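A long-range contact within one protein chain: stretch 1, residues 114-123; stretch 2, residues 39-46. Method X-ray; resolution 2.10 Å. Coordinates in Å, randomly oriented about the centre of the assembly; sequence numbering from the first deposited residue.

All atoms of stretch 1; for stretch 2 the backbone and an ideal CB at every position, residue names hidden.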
# COMPACT_ATOMS: atom_id res chain seq x y z
N THR A 114 -15.28 22.09 2.22
CA THR A 114 -16.20 21.85 1.08
C THR A 114 -17.26 20.76 1.30
O THR A 114 -18.44 21.00 1.01
CB THR A 114 -15.39 21.54 -0.15
OG1 THR A 114 -14.49 22.63 -0.35
CG2 THR A 114 -16.25 21.53 -1.40
N MET A 115 -16.87 19.62 1.83
CA MET A 115 -17.78 18.47 2.03
C MET A 115 -18.62 18.57 3.30
O MET A 115 -19.68 17.96 3.37
CB MET A 115 -16.96 17.19 2.13
CG MET A 115 -16.16 16.92 0.90
SD MET A 115 -14.97 15.58 1.15
CE MET A 115 -16.11 14.26 1.52
N GLU A 116 -18.14 19.33 4.28
CA GLU A 116 -18.74 19.43 5.60
C GLU A 116 -20.28 19.57 5.61
O GLU A 116 -20.93 18.79 6.29
CB GLU A 116 -18.06 20.53 6.43
CG GLU A 116 -18.71 20.85 7.79
CD GLU A 116 -17.85 21.77 8.69
OE1 GLU A 116 -17.44 22.89 8.24
OE2 GLU A 116 -17.58 21.42 9.87
N PRO A 117 -20.88 20.54 4.91
CA PRO A 117 -22.33 20.64 4.95
C PRO A 117 -22.97 19.40 4.38
O PRO A 117 -23.96 18.98 4.90
CB PRO A 117 -22.65 21.87 4.11
CG PRO A 117 -21.45 22.12 3.36
CD PRO A 117 -20.27 21.60 4.09
N ILE A 118 -22.38 18.81 3.35
CA ILE A 118 -22.94 17.59 2.76
C ILE A 118 -22.84 16.46 3.71
O ILE A 118 -23.82 15.78 3.95
CB ILE A 118 -22.30 17.25 1.41
CG1 ILE A 118 -22.89 18.20 0.35
CG2 ILE A 118 -22.61 15.78 0.99
CD1 ILE A 118 -21.97 18.40 -0.82
N LEU A 119 -21.67 16.29 4.33
CA LEU A 119 -21.52 15.27 5.37
C LEU A 119 -22.42 15.52 6.55
O LEU A 119 -22.87 14.58 7.13
CB LEU A 119 -20.12 15.21 5.90
CG LEU A 119 -19.02 14.89 4.91
CD1 LEU A 119 -17.67 15.10 5.60
CD2 LEU A 119 -19.18 13.51 4.36
N ASN A 120 -22.65 16.76 6.93
CA ASN A 120 -23.47 17.04 8.10
C ASN A 120 -24.88 16.57 7.88
O ASN A 120 -25.54 16.10 8.80
CB ASN A 120 -23.47 18.55 8.44
CG ASN A 120 -22.13 19.06 9.00
OD1 ASN A 120 -21.26 18.27 9.46
ND2 ASN A 120 -21.94 20.40 8.97
N GLU A 121 -25.32 16.73 6.63
CA GLU A 121 -26.63 16.33 6.17
C GLU A 121 -26.81 14.80 6.11
O GLU A 121 -27.77 14.29 6.69
CB GLU A 121 -26.85 16.93 4.80
CG GLU A 121 -28.24 16.79 4.24
CD GLU A 121 -28.26 17.04 2.72
OE1 GLU A 121 -28.88 16.22 1.96
OE2 GLU A 121 -27.64 18.05 2.28
N LEU A 122 -25.89 14.11 5.43
CA LEU A 122 -25.85 12.65 5.35
C LEU A 122 -25.66 12.02 6.72
O LEU A 122 -26.18 10.94 6.99
CB LEU A 122 -24.67 12.20 4.45
CG LEU A 122 -24.68 12.63 2.98
CD1 LEU A 122 -23.45 12.13 2.21
CD2 LEU A 122 -25.96 12.18 2.29
N ASP A 123 -24.89 12.69 7.58
CA ASP A 123 -24.59 12.15 8.90
C ASP A 123 -25.75 12.14 9.83
O ASP A 123 -25.67 11.53 10.87
CB ASP A 123 -23.45 12.91 9.56
CG ASP A 123 -22.10 12.44 9.06
OD1 ASP A 123 -21.10 13.09 9.48
OD2 ASP A 123 -21.94 11.45 8.25
N UNK A 39 -21.87 6.47 -3.65
CA UNK A 39 -22.51 7.03 -4.84
C UNK A 39 -23.31 8.31 -4.52
O UNK A 39 -23.22 9.30 -5.25
CB UNK A 39 -23.43 5.98 -5.47
N UNK A 40 -24.05 8.30 -3.42
CA UNK A 40 -24.79 9.48 -2.99
C UNK A 40 -23.87 10.63 -2.53
O UNK A 40 -24.09 11.77 -2.86
CB UNK A 40 -25.74 9.10 -1.86
N UNK A 41 -22.86 10.35 -1.74
CA UNK A 41 -21.90 11.39 -1.37
C UNK A 41 -21.30 12.06 -2.60
O UNK A 41 -21.37 13.28 -2.75
CB UNK A 41 -20.79 10.80 -0.50
N UNK A 42 -20.75 11.26 -3.50
CA UNK A 42 -20.18 11.78 -4.71
C UNK A 42 -21.17 12.57 -5.58
O UNK A 42 -20.83 13.61 -6.15
CB UNK A 42 -19.59 10.62 -5.52
N UNK A 43 -22.40 12.08 -5.69
CA UNK A 43 -23.43 12.76 -6.42
C UNK A 43 -23.66 14.16 -5.87
O UNK A 43 -23.82 15.08 -6.62
CB UNK A 43 -24.73 11.95 -6.38
N UNK A 44 -23.72 14.29 -4.56
CA UNK A 44 -23.96 15.56 -3.91
C UNK A 44 -22.73 16.48 -4.08
O UNK A 44 -22.88 17.68 -4.00
CB UNK A 44 -24.28 15.34 -2.43
N UNK A 45 -21.54 15.91 -4.33
CA UNK A 45 -20.34 16.68 -4.60
C UNK A 45 -20.13 16.96 -6.08
O UNK A 45 -19.11 17.52 -6.47
CB UNK A 45 -19.12 15.95 -4.04
N UNK A 46 -21.08 16.59 -6.93
CA UNK A 46 -20.97 16.84 -8.38
C UNK A 46 -20.28 15.73 -9.17
O UNK A 46 -19.85 15.95 -10.29
CB UNK A 46 -20.21 18.15 -8.61

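Stretch 1 belongs to a helix that is already under way at Thr114; stretch 2 continues a helix that began earlier in the chain and runs through position 44. The two axes approach to 10.5 Å, with their N-to-C directions 137° apart. Along the side that meets stretch 2, stretch 1 offers Met115, Ile118 and Leu122, with Leu119 behind and the carboxylate of Glu121 near one border.

Position 39 has helical backbone angles, and nothing of stretch 1 lies within 5.5 Å of its ideal CB. The contact therefore sets no preference, and many residues would serve. It is Ser39, whose OG is hydrogen-bonded elsewhere in the structure.

At position 40 the CA-to-CB bond points sideways, and the ideal CB lies 5.2 Å from Leu122 CD2. A short side chain would leave this methyl untouched, whereas a long, flexible apolar one, or the aliphatic part of a polar one, could reach it. The residue is Met40; extended with chi1 and chi2 both t, it brings SD to 3.9 Å from Leu122 CD2.

Position 41 again points sideways, but its ideal CB is only 4.0 Å from Leu122 CD1, and the surroundings are wholly apolar: Met115, Ile118, Leu119 and Leu122 outline a hollow with no polar side chain to pair with. A branched aliphatic residue, leucine or isoleucine, or perhaps methionine, would suit it. Leu41 is the knob in this hole. Its CD1 lies 3.8 Å from Ile118 CG2, 3.8 Å from Leu122 CD1 and 3.9 Å from Leu119 CD2, while its CD2 is 4.3 Å from Met115 CE. One methyl thus touches three residues of the facing helix at ordinary van der Waals distances.

Position 42 points away from stretch 1, which leaves its choice unconstrained here; it is Leu42. Position 43 is likewise out of reach, and a small or polar residue is as acceptable as any. It is Ser43.

Position 44 points toward stretch 1, with its ideal CB 3.8 Å from Ile118 CG2. The base of the side chain must therefore be tolerant of an apolar neighbour, while Glu121 farther along invites a positive charge. Lysine or arginine answers both demands, and a long aliphatic chain would answer the first. Lys44 runs its methylenes past Ile118 and Leu122, with CD 4.4 Å from Leu122 CD2, and its NZ forms a salt bridge with Glu121 OE1 at 3.5 Å.

Position 45 follows the last assigned helical residue but still keeps roughly helical backbone angles. Its CA-to-CB bond points sideways, and the ideal CB of position 45 lies 5.0 Å from Ile118 CD1, so a medium-sized aliphatic side chain could reach the space beside Ile118 and Met115. Leu45 does so: CD2 comes to 3.4 Å from Ile118 CD1 and 3.9 Å from Met115 CG.

Position 46 has positive phi (89°), and a CB there would be jammed against the carbonyl O of the preceding residue. Glycine is called for by the backbone alone, and Gly46 closes the helix in a Schellman motif, its N bonded to Ser43 O at 3.1 Å.

Stretch 2 39-46: SMLLSKLG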
# COMPACT_ATOMS: atom_id res chain seq x y z
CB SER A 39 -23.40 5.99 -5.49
OG SER A 39 -22.65 4.86 -5.85
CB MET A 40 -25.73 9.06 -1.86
CG MET A 40 -26.69 10.12 -1.37
SD MET A 40 -27.74 9.55 0.00
CE MET A 40 -28.15 7.90 -0.62
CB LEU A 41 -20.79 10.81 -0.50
CG LEU A 41 -19.62 11.67 -0.02
CD1 LEU A 41 -20.14 12.95 0.63
CD2 LEU A 41 -18.74 10.90 0.94
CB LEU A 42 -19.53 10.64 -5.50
CG LEU A 42 -18.23 10.08 -4.90
CD1 LEU A 42 -17.77 8.83 -5.64
CD2 LEU A 42 -17.16 11.12 -5.02
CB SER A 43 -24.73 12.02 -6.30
OG SER A 43 -25.73 12.66 -7.06
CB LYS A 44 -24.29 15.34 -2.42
CG LYS A 44 -25.64 14.62 -2.20
CD LYS A 44 -26.36 15.15 -0.93
CE LYS A 44 -27.84 14.81 -0.90
NZ LYS A 44 -28.81 15.83 -1.47
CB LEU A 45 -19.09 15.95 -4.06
CG LEU A 45 -19.09 15.74 -2.53
CD1 LEU A 45 -17.99 14.78 -2.11
CD2 LEU A 45 -19.00 17.04 -1.74
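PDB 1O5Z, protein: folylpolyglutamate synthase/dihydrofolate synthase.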